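Local coordinates for protein putative leucoanthocyanidin reductase 1 (Vitis vinifera, PDB 3I6I) that catalyses the NADPH-dependent reduction of leucoanthocyanidins to flavan-3-ols such as catechin in flavonoid biosynthesis, at residues G121-V124 with N125-D128; G133-M136 with Y137-K140; V209-V212 with R213-N216. All blocks are in the same frame, centred on the assembly; numbering follows the deposited sequence.

Contact 1: residues G121-V124 with N125-D128; sequences GHDV and NRAD. With ACY (acetic acid), chain C.
The carbonyl oxygen of D123 takes two backbone N-H groups: R126 N closes a type I beta turn with V124 and N125 at its corners, and A127 N adds an alpha turn. A127 N approaches nearly along the C=O axis at 3.0 Å from D123 O, while R126 N meets it from above the carbonyl plane. D123 reinforces the turn with its carboxylate, since CG lies anti to the backbone N (chi1 179°), which brings the group to the N125 and R126 side. D123 OD1 adds a weak Asx-turn bond to N125 N, and D123 OD2 forms a salt bridge of 2.7 Å with R126 NH1. Carboxylate and guanidinium planes stand at 90°, a one-nitrogen grip that leaves R126 NH2 to pair with D292. Aspartate suits this corner because its short side chain reaches both the turn and the arginine. A127, small enough for its buried place, sets CB 3.5 Å from D123 O. The loop joins strand 114-116 of the Rossmann fold to helix 133-149 and borders the NADPH pocket through G121. H122 N donates to OXT of an acetate, probably from the crystallisation liquor, at 3.0 Å, and the acetate CH3 lies over one face of the H122 ring, 3.5 Å from CE1.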
ATOM      1  N   GLY A 121       1.122  -0.405  -3.711  1.00  2.93           N
ATOM      2  CA  GLY A 121       2.357  -1.146  -3.987  1.00  3.75           C
ATOM      3  C   GLY A 121       2.964  -0.709  -5.310  1.00  6.05           C
ATOM      4  O   GLY A 121       3.389   0.447  -5.453  1.00  5.74           O
ATOM      5  N   HIS A 122       2.991  -1.614  -6.294  1.00  5.54           N
ATOM      6  CA  HIS A 122       3.652  -1.327  -7.581  1.00  6.38           C
ATOM      7  C   HIS A 122       2.717  -0.720  -8.593  1.00  7.39           C
ATOM      8  O   HIS A 122       1.480  -0.578  -8.363  1.00  5.58           O
ATOM      9  CB  HIS A 122       4.293  -2.609  -8.142  1.00  9.81           C
ATOM     10  CG  HIS A 122       5.182  -3.287  -7.163  1.00  4.40           C
ATOM     11  ND1 HIS A 122       5.413  -4.650  -7.174  1.00  4.84           N
ATOM     12  CD2 HIS A 122       5.912  -2.788  -6.130  1.00  5.57           C
ATOM     13  CE1 HIS A 122       6.247  -4.954  -6.191  1.00  4.71           C
ATOM     14  NE2 HIS A 122       6.557  -3.841  -5.540  1.00  6.03           N
ATOM     15  N   ASP A 123       3.262  -0.363  -9.752  1.00  4.78           N
ATOM     16  CA  ASP A 123       2.362   0.150 -10.814  1.00  5.84           C
ATOM     17  C   ASP A 123       1.843  -1.068 -11.561  1.00  2.00           C
ATOM     18  O   ASP A 123       2.580  -1.691 -12.322  1.00  2.00           O
ATOM     19  CB  ASP A 123       3.125   1.081 -11.762  1.00  8.87           C
ATOM     20  CG  ASP A 123       2.241   1.614 -12.887  1.00 16.93           C
ATOM     21  OD1 ASP A 123       1.241   0.963 -13.250  1.00 16.95           O
ATOM     22  OD2 ASP A 123       2.527   2.705 -13.404  1.00  8.32           O
ATOM     23  N   VAL A 124       0.610  -1.468 -11.262  1.00  3.39           N
ATOM     24  CA  VAL A 124       0.103  -2.729 -11.768  1.00  2.93           C
ATOM     25  C   VAL A 124      -0.032  -2.746 -13.289  1.00  4.09           C
ATOM     26  O   VAL A 124      -0.097  -3.816 -13.914  1.00  2.00           O
ATOM     27  CB  VAL A 124      -1.245  -3.095 -11.103  1.00  2.23           C
ATOM     28  CG1 VAL A 124      -1.097  -3.083  -9.577  1.00  4.71           C
ATOM     29  CG2 VAL A 124      -2.359  -2.151 -11.548  1.00  3.80           C
ATOM     30  N   ASN A 125      -0.094  -1.554 -13.896  1.00  5.55           N
ATOM     31  CA  ASN A 125      -0.074  -1.468 -15.349  1.00  7.63           C
ATOM     32  C   ASN A 125       1.259  -1.563 -16.046  1.00 10.04           C
ATOM     33  O   ASN A 125       1.285  -1.803 -17.251  1.00 16.94           O
ATOM     34  CB  ASN A 125      -0.910  -0.260 -15.864  1.00 14.29           C
ATOM     35  CG  ASN A 125      -2.385  -0.633 -16.064  1.00 21.34           C
ATOM     36  OD1 ASN A 125      -3.295   0.181 -15.874  1.00 33.28           O
ATOM     37  ND2 ASN A 125      -2.619  -1.885 -16.441  1.00 27.95           N
ATOM     38  N   ARG A 126       2.371  -1.449 -15.324  1.00  2.00           N
ATOM     39  CA  ARG A 126       3.676  -1.620 -15.875  1.00  3.60           C
ATOM     40  C   ARG A 126       4.320  -2.947 -15.474  1.00  3.67           C
ATOM     41  O   ARG A 126       5.095  -3.510 -16.218  1.00  3.95           O
ATOM     42  CB  ARG A 126       4.598  -0.510 -15.393  1.00  6.50           C
ATOM     43  CG  ARG A 126       4.239   0.829 -15.998  1.00  7.81           C
ATOM     44  CD  ARG A 126       5.197   1.871 -15.573  1.00  6.21           C
ATOM     45  NE  ARG A 126       5.189   3.034 -16.461  1.00  8.25           N
ATOM     46  CZ  ARG A 126       4.580   4.175 -16.187  1.00  6.03           C
ATOM     47  NH1 ARG A 126       3.908   4.335 -15.048  1.00  4.54           N
ATOM     48  NH2 ARG A 126       4.681   5.183 -17.047  1.00  9.48           N
ATOM     49  N   ALA A 127       4.043  -3.378 -14.258  1.00  8.55           N
ATOM     50  CA  ALA A 127       4.729  -4.579 -13.680  1.00 10.67           C
ATOM     51  C   ALA A 127       4.082  -5.850 -14.215  1.00 11.06           C
ATOM     52  O   ALA A 127       2.862  -5.902 -14.378  1.00  9.42           O
ATOM     53  CB  ALA A 127       4.630  -4.551 -12.171  1.00  9.46           C
ATOM     54  N   ASP A 128       4.891  -6.897 -14.369  1.00  7.98           N
ATOM     55  CA  ASP A 128       4.455  -8.153 -14.953  1.00 12.00           C
ATOM     56  C   ASP A 128       4.964  -9.332 -14.075  1.00  6.57           C
ATOM     57  O   ASP A 128       5.794 -10.142 -14.532  1.00  7.29           O
ATOM     58  CB  ASP A 128       5.007  -8.202 -16.383  1.00 15.15           C
ATOM     59  CG  ASP A 128       4.637  -9.445 -17.140  1.00 22.88           C
ATOM     60  OD1 ASP A 128       3.537  -9.991 -16.909  1.00 21.62           O
ATOM     61  OD2 ASP A 128       5.479  -9.893 -17.967  1.00 20.86           O
TER
HETATM   62  C   ACY C 360       2.147  -4.941  -4.474  1.00 24.30           C
HETATM   63  O   ACY C 360       1.350  -4.902  -3.507  1.00 30.24           O
HETATM   64  OXT ACY C 360       1.939  -4.380  -5.587  1.00 19.11           O
HETATM   65  CH3 ACY C 360       3.433  -5.695  -4.241  1.00 27.29           C

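Contact 2: residues G133-M136 with Y137-K140; sequences GLNM and YREK. With NDP (NADPH dihydro-nicotinamide-adenine-dinucleotide phosphate), chain B; ACY (acetic acid), chain C.
Backbone bonds join G133-M136 to Y137-K140 as the opening turns of helix 133-149: Y137 N, R138 N, E139 N and K140 N donate to the carbonyls of G133, L134, N135 and M136, the regular i to i+4 pattern, with R138 N 2.8 Å from L134 O.

Among polar side chains, N135 OD1 receives R138 NH2 at 2.8 Å, in the plane of the amide and on a lone pair. The two side chains cross at about a right angle. A bend at chi3 (-71°) folds the arginine back along the helix, so that L134 O sits over the centre of its guanidinium face, and NH1 goes on to a salt bridge with E131. With alanine at N135, R138 NH2 would probably lose this acceptor, and the guanidinium would be held chiefly by E131.

Van der Waals contact comes from L134, whose CG and CD2 lie against NH1 of R138, and from M136, which packs on V268 and F272 of helix 266-277.

Ligand contacts gather where the helix faces the cofactor. Y137 OH makes a very short bond, 2.5 Å, to OXT of the acetate. K140, extended beyond CG, carries NZ to both hydroxyls of the nicotinamide ribose, 2.8 Å from O3D and 3.1 Å from O2D of NADPH. A long, extended side chain ending in an amine thus spans the distance from helix to sugar, and its two-point hold is consistent with fixing the ribose beside the nicotinamide, as lysines do in related short-chain reductases.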
ATOM      1  N   GLY A 133       0.984 -13.743  -8.279  1.00  2.00           N
ATOM      2  CA  GLY A 133       1.026 -12.289  -8.150  1.00  2.00           C
ATOM      3  C   GLY A 133       0.235 -11.659  -9.296  1.00  3.45           C
ATOM      4  O   GLY A 133      -0.533 -10.707  -9.083  1.00  4.29           O
ATOM      5  N   LEU A 134       0.405 -12.233 -10.498  1.00  2.99           N
ATOM      6  CA  LEU A 134      -0.226 -11.696 -11.703  1.00  2.20           C
ATOM      7  C   LEU A 134      -1.737 -11.654 -11.585  1.00  7.32           C
ATOM      8  O   LEU A 134      -2.352 -10.700 -12.068  1.00  5.50           O
ATOM      9  CB  LEU A 134       0.183 -12.464 -12.961  1.00  2.40           C
ATOM     10  CG  LEU A 134      -0.162 -11.883 -14.349  1.00  5.82           C
ATOM     11  CD1 LEU A 134       0.303 -10.412 -14.555  1.00  3.52           C
ATOM     12  CD2 LEU A 134       0.350 -12.792 -15.479  1.00  5.98           C
ATOM     13  N   ASN A 135      -2.325 -12.682 -10.983  1.00  4.20           N
ATOM     14  CA  ASN A 135      -3.798 -12.693 -10.808  1.00  3.91           C
ATOM     15  C   ASN A 135      -4.284 -11.538  -9.983  1.00  5.76           C
ATOM     16  O   ASN A 135      -5.260 -10.894 -10.347  1.00  5.25           O
ATOM     17  CB  ASN A 135      -4.253 -14.007 -10.192  1.00  6.53           C
ATOM     18  CG  ASN A 135      -5.754 -14.186 -10.291  1.00 10.54           C
ATOM     19  OD1 ASN A 135      -6.292 -14.286 -11.383  1.00 12.60           O
ATOM     20  ND2 ASN A 135      -6.429 -14.125  -9.172  1.00 10.33           N
ATOM     21  N   MET A 136      -3.564 -11.226  -8.898  1.00  4.56           N
ATOM     22  CA  MET A 136      -3.874 -10.077  -8.111  1.00  4.44           C
ATOM     23  C   MET A 136      -3.798  -8.785  -8.922  1.00  6.24           C
ATOM     24  O   MET A 136      -4.684  -7.942  -8.799  1.00  5.09           O
ATOM     25  CB  MET A 136      -2.951  -9.956  -6.889  1.00  5.79           C
ATOM     26  CG  MET A 136      -3.453  -8.881  -5.939  1.00 19.14           C
ATOM     27  SD  MET A 136      -2.496  -8.735  -4.427  1.00 26.68           S
ATOM     28  CE  MET A 136      -2.543 -10.392  -3.790  1.00 19.23           C
ATOM     29  N   TYR A 137      -2.764  -8.649  -9.761  1.00  6.64           N
ATOM     30  CA  TYR A 137      -2.638  -7.488 -10.614  1.00  6.19           C
ATOM     31  C   TYR A 137      -3.729  -7.448 -11.689  1.00  6.44           C
ATOM     32  O   TYR A 137      -4.238  -6.343 -11.962  1.00  5.57           O
ATOM     33  CB  TYR A 137      -1.252  -7.399 -11.233  1.00 10.23           C
ATOM     34  CG  TYR A 137      -0.209  -6.858 -10.278  1.00  7.40           C
ATOM     35  CD1 TYR A 137      -0.462  -6.730  -8.909  1.00  6.51           C
ATOM     36  CD2 TYR A 137       1.029  -6.462 -10.761  1.00 11.91           C
ATOM     37  CE1 TYR A 137       0.503  -6.255  -8.037  1.00  7.98           C
ATOM     38  CE2 TYR A 137       1.992  -5.991  -9.907  1.00 11.75           C
ATOM     39  CZ  TYR A 137       1.735  -5.860  -8.562  1.00 10.24           C
ATOM     40  OH  TYR A 137       2.733  -5.403  -7.716  1.00 16.71           O
ATOM     41  N   ARG A 138      -4.130  -8.604 -12.234  1.00  2.78           N
ATOM     42  CA  ARG A 138      -5.319  -8.668 -13.091  1.00  4.96           C
ATOM     43  C   ARG A 138      -6.551  -8.086 -12.433  1.00  6.06           C
ATOM     44  O   ARG A 138      -7.293  -7.343 -13.094  1.00  4.82           O
ATOM     45  CB  ARG A 138      -5.614 -10.058 -13.623  1.00  6.05           C
ATOM     46  CG  ARG A 138      -4.708 -10.541 -14.713  1.00  7.36           C
ATOM     47  CD  ARG A 138      -5.348 -11.777 -15.413  1.00  4.07           C
ATOM     48  NE  ARG A 138      -5.305 -12.900 -14.504  1.00 11.33           N
ATOM     49  CZ  ARG A 138      -4.293 -13.751 -14.360  1.00  5.00           C
ATOM     50  NH1 ARG A 138      -3.230 -13.704 -15.126  1.00  3.62           N
ATOM     51  NH2 ARG A 138      -4.379 -14.703 -13.440  1.00  9.57           N
ATOM     52  N   GLU A 139      -6.785  -8.414 -11.156  1.00  2.00           N
ATOM     53  CA  GLU A 139      -7.934  -7.878 -10.415  1.00  2.66           C
ATOM     54  C   GLU A 139      -7.795  -6.361 -10.198  1.00  4.39           C
ATOM     55  O   GLU A 139      -8.769  -5.625 -10.375  1.00  4.37           O
ATOM     56  CB  GLU A 139      -8.079  -8.600  -9.100  1.00  4.46           C
ATOM     57  CG  GLU A 139      -8.480 -10.070  -9.322  1.00  4.90           C
ATOM     58  CD  GLU A 139      -8.750 -10.837  -8.053  1.00 13.79           C
ATOM     59  OE1 GLU A 139      -8.549 -10.296  -6.931  1.00 17.73           O
ATOM     60  OE2 GLU A 139      -9.176 -12.004  -8.183  1.00 15.51           O
ATOM     61  N   LYS A 140      -6.593  -5.902  -9.817  1.00  3.86           N
ATOM     62  CA  LYS A 140      -6.362  -4.462  -9.645  1.00  4.95           C
ATOM     63  C   LYS A 140      -6.530  -3.681 -10.955  1.00  2.88           C
ATOM     64  O   LYS A 140      -7.108  -2.574 -10.966  1.00  4.97           O
ATOM     65  CB  LYS A 140      -5.022  -4.210  -8.965  1.00  5.17           C
ATOM     66  CG  LYS A 140      -4.976  -4.680  -7.504  1.00  6.40           C
ATOM     67  CD  LYS A 140      -3.707  -4.241  -6.785  1.00  8.19           C
ATOM     68  CE  LYS A 140      -3.735  -4.684  -5.317  1.00  9.38           C
ATOM     69  NZ  LYS A 140      -2.716  -3.923  -4.512  1.00 10.74           N
TER
HETATM   70  PA  NDP B 350      -5.513  -6.163   5.389  0.70 17.77           P
HETATM   71  O1A NDP B 350      -5.976  -7.584   5.181  0.70 18.61           O
HETATM   72  O2A NDP B 350      -4.407  -5.881   6.569  0.70 18.06           O
HETATM   73  O5B NDP B 350      -6.693  -5.108   5.682  0.70 21.52           O
HETATM   74  C5B NDP B 350      -7.842  -5.117   4.894  0.70 16.01           C
HETATM   75  C4B NDP B 350      -8.891  -4.236   5.457  0.70 19.65           C
HETATM   76  O4B NDP B 350      -9.973  -4.355   4.454  0.70 22.25           O
HETATM   77  C3B NDP B 350      -9.464  -4.774   6.793  0.70 18.24           C
HETATM   78  O3B NDP B 350      -9.869  -3.693   7.675  0.70 19.64           O
HETATM   79  C2B NDP B 350     -10.691  -5.567   6.348  0.70 20.83           C
HETATM   80  O2B NDP B 350     -11.660  -5.593   7.396  0.70 22.58           O
HETATM   81  C1B NDP B 350     -11.195  -4.659   5.228  0.70 17.39           C
HETATM   82  N9A NDP B 350     -12.147  -5.256   4.292  0.70 16.47           N
HETATM   83  C8A NDP B 350     -11.912  -6.317   3.520  0.70 16.15           C
HETATM   84  N7A NDP B 350     -12.992  -6.556   2.772  0.70 14.54           N
HETATM   85  C5A NDP B 350     -13.913  -5.630   3.058  0.70 16.37           C
HETATM   86  C6A NDP B 350     -15.209  -5.386   2.600  0.70 21.88           C
HETATM   87  N6A NDP B 350     -15.756  -6.163   1.662  0.70 22.81           N
HETATM   88  N1A NDP B 350     -15.896  -4.347   3.114  0.70 17.31           N
HETATM   89  C2A NDP B 350     -15.340  -3.556   4.030  0.70 21.11           C
HETATM   90  N3A NDP B 350     -14.095  -3.747   4.484  0.70 20.11           N
HETATM   91  C4A NDP B 350     -13.374  -4.791   4.016  0.70 15.60           C
HETATM   92  O3  NDP B 350      -4.866  -5.660   4.015  0.70 18.09           O
HETATM   93  PN  NDP B 350      -3.399  -5.000   3.720  0.70 19.12           P
HETATM   94  O1N NDP B 350      -3.022  -3.777   4.467  0.70 20.60           O
HETATM   95  O2N NDP B 350      -2.426  -6.236   3.764  0.70 23.46           O
HETATM   96  O5D NDP B 350      -3.598  -4.729   2.110  0.70 14.85           O
HETATM   97  C5D NDP B 350      -4.180  -3.498   1.656  0.70 13.76           C
HETATM   98  C4D NDP B 350      -3.646  -3.181   0.288  0.70 13.87           C
HETATM   99  O4D NDP B 350      -2.251  -2.848   0.532  0.70 18.18           O
HETATM  100  C3D NDP B 350      -3.665  -4.321  -0.700  0.70 15.12           C
HETATM  101  O3D NDP B 350      -3.882  -3.786  -2.002  0.70 13.70           O
HETATM  102  C2D NDP B 350      -2.243  -4.846  -0.623  0.70 19.88           C
HETATM  103  O2D NDP B 350      -1.900  -5.349  -1.898  0.70 20.25           O
HETATM  104  C1D NDP B 350      -1.424  -3.584  -0.360  0.70 16.61           C
HETATM  105  N1N NDP B 350      -0.194  -3.768   0.491  0.70 17.02           N
HETATM  106  C2N NDP B 350       1.032  -3.138   0.166  0.70 19.59           C
HETATM  107  C3N NDP B 350       2.173  -3.581   0.691  0.70 21.35           C
HETATM  108  C7N NDP B 350       3.496  -2.868   0.354  0.70 25.66           C
HETATM  109  O7N NDP B 350       3.508  -1.861  -0.364  0.70 25.29           O
HETATM  110  N7N NDP B 350       4.583  -3.343   0.937  0.70 17.03           N
HETATM  111  C4N NDP B 350       2.150  -4.792   1.638  0.70 19.95           C
HETATM  112  C5N NDP B 350       0.785  -4.946   2.299  0.70 22.29           C
HETATM  113  C6N NDP B 350      -0.295  -4.392   1.763  0.70 22.28           C
HETATM  114  P2B NDP B 350     -11.996  -7.065   8.131  0.70 25.19           P
HETATM  115  O1X NDP B 350     -10.813  -7.511   8.912  0.70 29.55           O
HETATM  116  O2X NDP B 350     -13.323  -6.764   8.952  0.70 26.92           O
HETATM  117  O3X NDP B 350     -12.354  -8.069   6.960  0.70 26.27           O
HETATM  118  C   ACY C 360       2.147  -4.941  -4.474  1.00 24.30           C
HETATM  119  O   ACY C 360       1.350  -4.902  -3.507  1.00 30.24           O
HETATM  120  OXT ACY C 360       1.939  -4.380  -5.587  1.00 19.11           O
HETATM  121  CH3 ACY C 360       3.433  -5.695  -4.241  1.00 27.29           C

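Contact 3: residues V209-V212 with R213-N216; sequences VDDV and RTLN
D211 and R213 meet side-on, the carboxylate receiving two nitrogens of the guanidinium. R213 NE reaches OD1 of D211 at 3.0 Å and R213 NH2 reaches OD2 of D211 at 2.8 Å, both on the syn lone pairs, with the two planes only 28° apart. The arginine chain turns at chi3 (-69°), which brings its edge back to a residue just two positions earlier. OD1 has a second donor: R213 N comes to D211 OD1 at 2.9 Å from the anti side, tilted out of the carboxylate plane, in a fairly straight bond (162°). One oxygen therefore ties both the main chain and the side chain of the same arginine.

The backbone closes behind this pair, T214 N donating to D211 O at 3.2 Å from above the carbonyl plane. T214 CG2 and OG1 lie against D211 CB, and a water bonded to V212 O at 2.8 Å makes a weak second link to L215 O.

Farther out, Y299 OH bonds D211 OD2, L298 O takes R213 NH1, and T214 OG1 is held by T208 O and R114. A compact threonine, whose hydroxyl can serve the backbone, fits this buried spot, while the charged pair suits the surface. The whole is an Asx turn overlaid on a type I beta turn, linking helix 198-208 to strand 217-220.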
ATOM      1  N   VAL A 209      -5.091  13.478  -1.751  1.00  4.25           N
ATOM      2  CA  VAL A 209      -6.520  13.183  -2.056  1.00  4.95           C
ATOM      3  C   VAL A 209      -7.241  14.363  -2.685  1.00  6.14           C
ATOM      4  O   VAL A 209      -8.263  14.191  -3.387  1.00  6.09           O
ATOM      5  CB  VAL A 209      -7.335  12.647  -0.847  1.00  3.46           C
ATOM      6  CG1 VAL A 209      -6.748  11.257  -0.371  1.00  4.06           C
ATOM      7  CG2 VAL A 209      -7.363  13.682   0.332  1.00  3.64           C
ATOM      8  N   ASP A 210      -6.727  15.551  -2.423  1.00  2.13           N
ATOM      9  CA  ASP A 210      -7.311  16.796  -2.971  1.00  2.57           C
ATOM     10  C   ASP A 210      -6.317  17.748  -3.637  1.00  4.33           C
ATOM     11  O   ASP A 210      -6.613  18.920  -3.853  1.00  6.47           O
ATOM     12  CB  ASP A 210      -8.176  17.491  -1.893  1.00  6.09           C
ATOM     13  CG  ASP A 210      -7.418  17.817  -0.603  1.00 12.62           C
ATOM     14  OD1 ASP A 210      -6.170  17.612  -0.507  1.00 10.76           O
ATOM     15  OD2 ASP A 210      -8.119  18.247   0.355  1.00 14.26           O
ATOM     16  N   ASP A 211      -5.173  17.196  -4.017  1.00  2.56           N
ATOM     17  CA  ASP A 211      -4.112  17.912  -4.739  1.00  3.02           C
ATOM     18  C   ASP A 211      -4.517  17.957  -6.198  1.00  3.58           C
ATOM     19  O   ASP A 211      -4.819  16.934  -6.791  1.00  5.13           O
ATOM     20  CB  ASP A 211      -2.781  17.176  -4.532  1.00  2.00           C
ATOM     21  CG  ASP A 211      -1.579  17.971  -4.891  1.00  7.53           C
ATOM     22  OD1 ASP A 211      -1.579  18.736  -5.891  1.00  5.12           O
ATOM     23  OD2 ASP A 211      -0.563  17.839  -4.138  1.00  7.72           O
ATOM     24  N   VAL A 212      -4.552  19.150  -6.787  1.00  2.20           N
ATOM     25  CA  VAL A 212      -4.849  19.225  -8.233  1.00  3.77           C
ATOM     26  C   VAL A 212      -3.863  18.409  -9.087  1.00  3.60           C
ATOM     27  O   VAL A 212      -4.181  17.930 -10.179  1.00  2.62           O
ATOM     28  CB  VAL A 212      -4.892  20.676  -8.728  1.00  3.24           C
ATOM     29  CG1 VAL A 212      -3.416  21.278  -8.801  1.00  2.25           C
ATOM     30  CG2 VAL A 212      -5.593  20.730 -10.086  1.00  5.44           C
ATOM     31  N   ARG A 213      -2.639  18.232  -8.588  1.00  2.00           N
ATOM     32  CA  ARG A 213      -1.598  17.647  -9.357  1.00  2.00           C
ATOM     33  C   ARG A 213      -1.636  16.109  -9.375  1.00  2.23           C
ATOM     34  O   ARG A 213      -0.896  15.486 -10.134  1.00  2.40           O
ATOM     35  CB  ARG A 213      -0.224  18.061  -8.788  1.00  4.92           C
ATOM     36  CG  ARG A 213      -0.028  19.591  -8.801  1.00  2.32           C
ATOM     37  CD  ARG A 213       1.269  19.969  -8.085  1.00  3.04           C
ATOM     38  NE  ARG A 213       1.116  19.693  -6.658  1.00  2.34           N
ATOM     39  CZ  ARG A 213       2.112  19.584  -5.789  1.00  3.90           C
ATOM     40  NH1 ARG A 213       3.376  19.804  -6.166  1.00  2.00           N
ATOM     41  NH2 ARG A 213       1.823  19.287  -4.535  1.00  4.31           N
ATOM     42  N   THR A 214      -2.473  15.536  -8.531  1.00  2.00           N
ATOM     43  CA  THR A 214      -2.595  14.057  -8.459  1.00  3.83           C
ATOM     44  C   THR A 214      -3.907  13.541  -9.042  1.00  5.79           C
ATOM     45  O   THR A 214      -4.193  12.343  -9.040  1.00  2.00           O
ATOM     46  CB  THR A 214      -2.497  13.608  -7.040  1.00  3.93           C
ATOM     47  OG1 THR A 214      -3.561  14.178  -6.266  1.00  2.00           O
ATOM     48  CG2 THR A 214      -1.099  13.965  -6.499  1.00  3.48           C
ATOM     49  N   LEU A 215      -4.688  14.451  -9.594  1.00  2.00           N
ATOM     50  CA  LEU A 215      -5.958  14.073 -10.191  1.00  2.00           C
ATOM     51  C   LEU A 215      -5.793  13.206 -11.430  1.00  2.00           C
ATOM     52  O   LEU A 215      -5.175  13.600 -12.423  1.00  2.00           O
ATOM     53  CB  LEU A 215      -6.737  15.336 -10.537  1.00  2.00           C
ATOM     54  CG  LEU A 215      -8.035  15.160 -11.299  1.00  2.00           C
ATOM     55  CD1 LEU A 215      -9.029  14.331 -10.470  1.00  5.81           C
ATOM     56  CD2 LEU A 215      -8.596  16.568 -11.667  1.00  4.25           C
ATOM     57  N   ASN A 216      -6.405  12.015 -11.406  1.00  2.00           N
ATOM     58  CA  ASN A 216      -6.316  11.089 -12.503  1.00  2.00           C
ATOM     59  C   ASN A 216      -4.862  10.689 -12.845  1.00  2.00           C
ATOM     60  O   ASN A 216      -4.508  10.415 -14.007  1.00  3.09           O
ATOM     61  CB  ASN A 216      -7.086  11.625 -13.698  1.00  4.26           C
ATOM     62  CG  ASN A 216      -8.534  11.894 -13.380  1.00  5.55           C
ATOM     63  OD1 ASN A 216      -9.116  11.294 -12.478  1.00  2.38           O
ATOM     64  ND2 ASN A 216      -9.146  12.779 -14.143  1.00  2.00           N
TER
HETATM   65  O   HOH W   1      -3.623  16.653 -12.637  1.00 20.62           O

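Contact 1 is largely buried and contact 2 partly so, whereas contact 3 lies on the surface, its centre about 20 Å from that of contact 1 and about 25 Å from that of contact 2. The first two are neighbours: Y137 of the helix packs against V124 and A127 of the preceding loop, and both contacts bind the same acetate beside the cofactor. In both contacts 1 and 3 an aspartate opens an Asx turn on a type I beta turn and pairs with a nearby arginine, through one nitrogen and with perpendicular planes by the pocket, through two and nearly coplanar on the surface. Contact 2 relies instead on helical bonds, an asparagine-arginine pair and a cofactor-facing lysine.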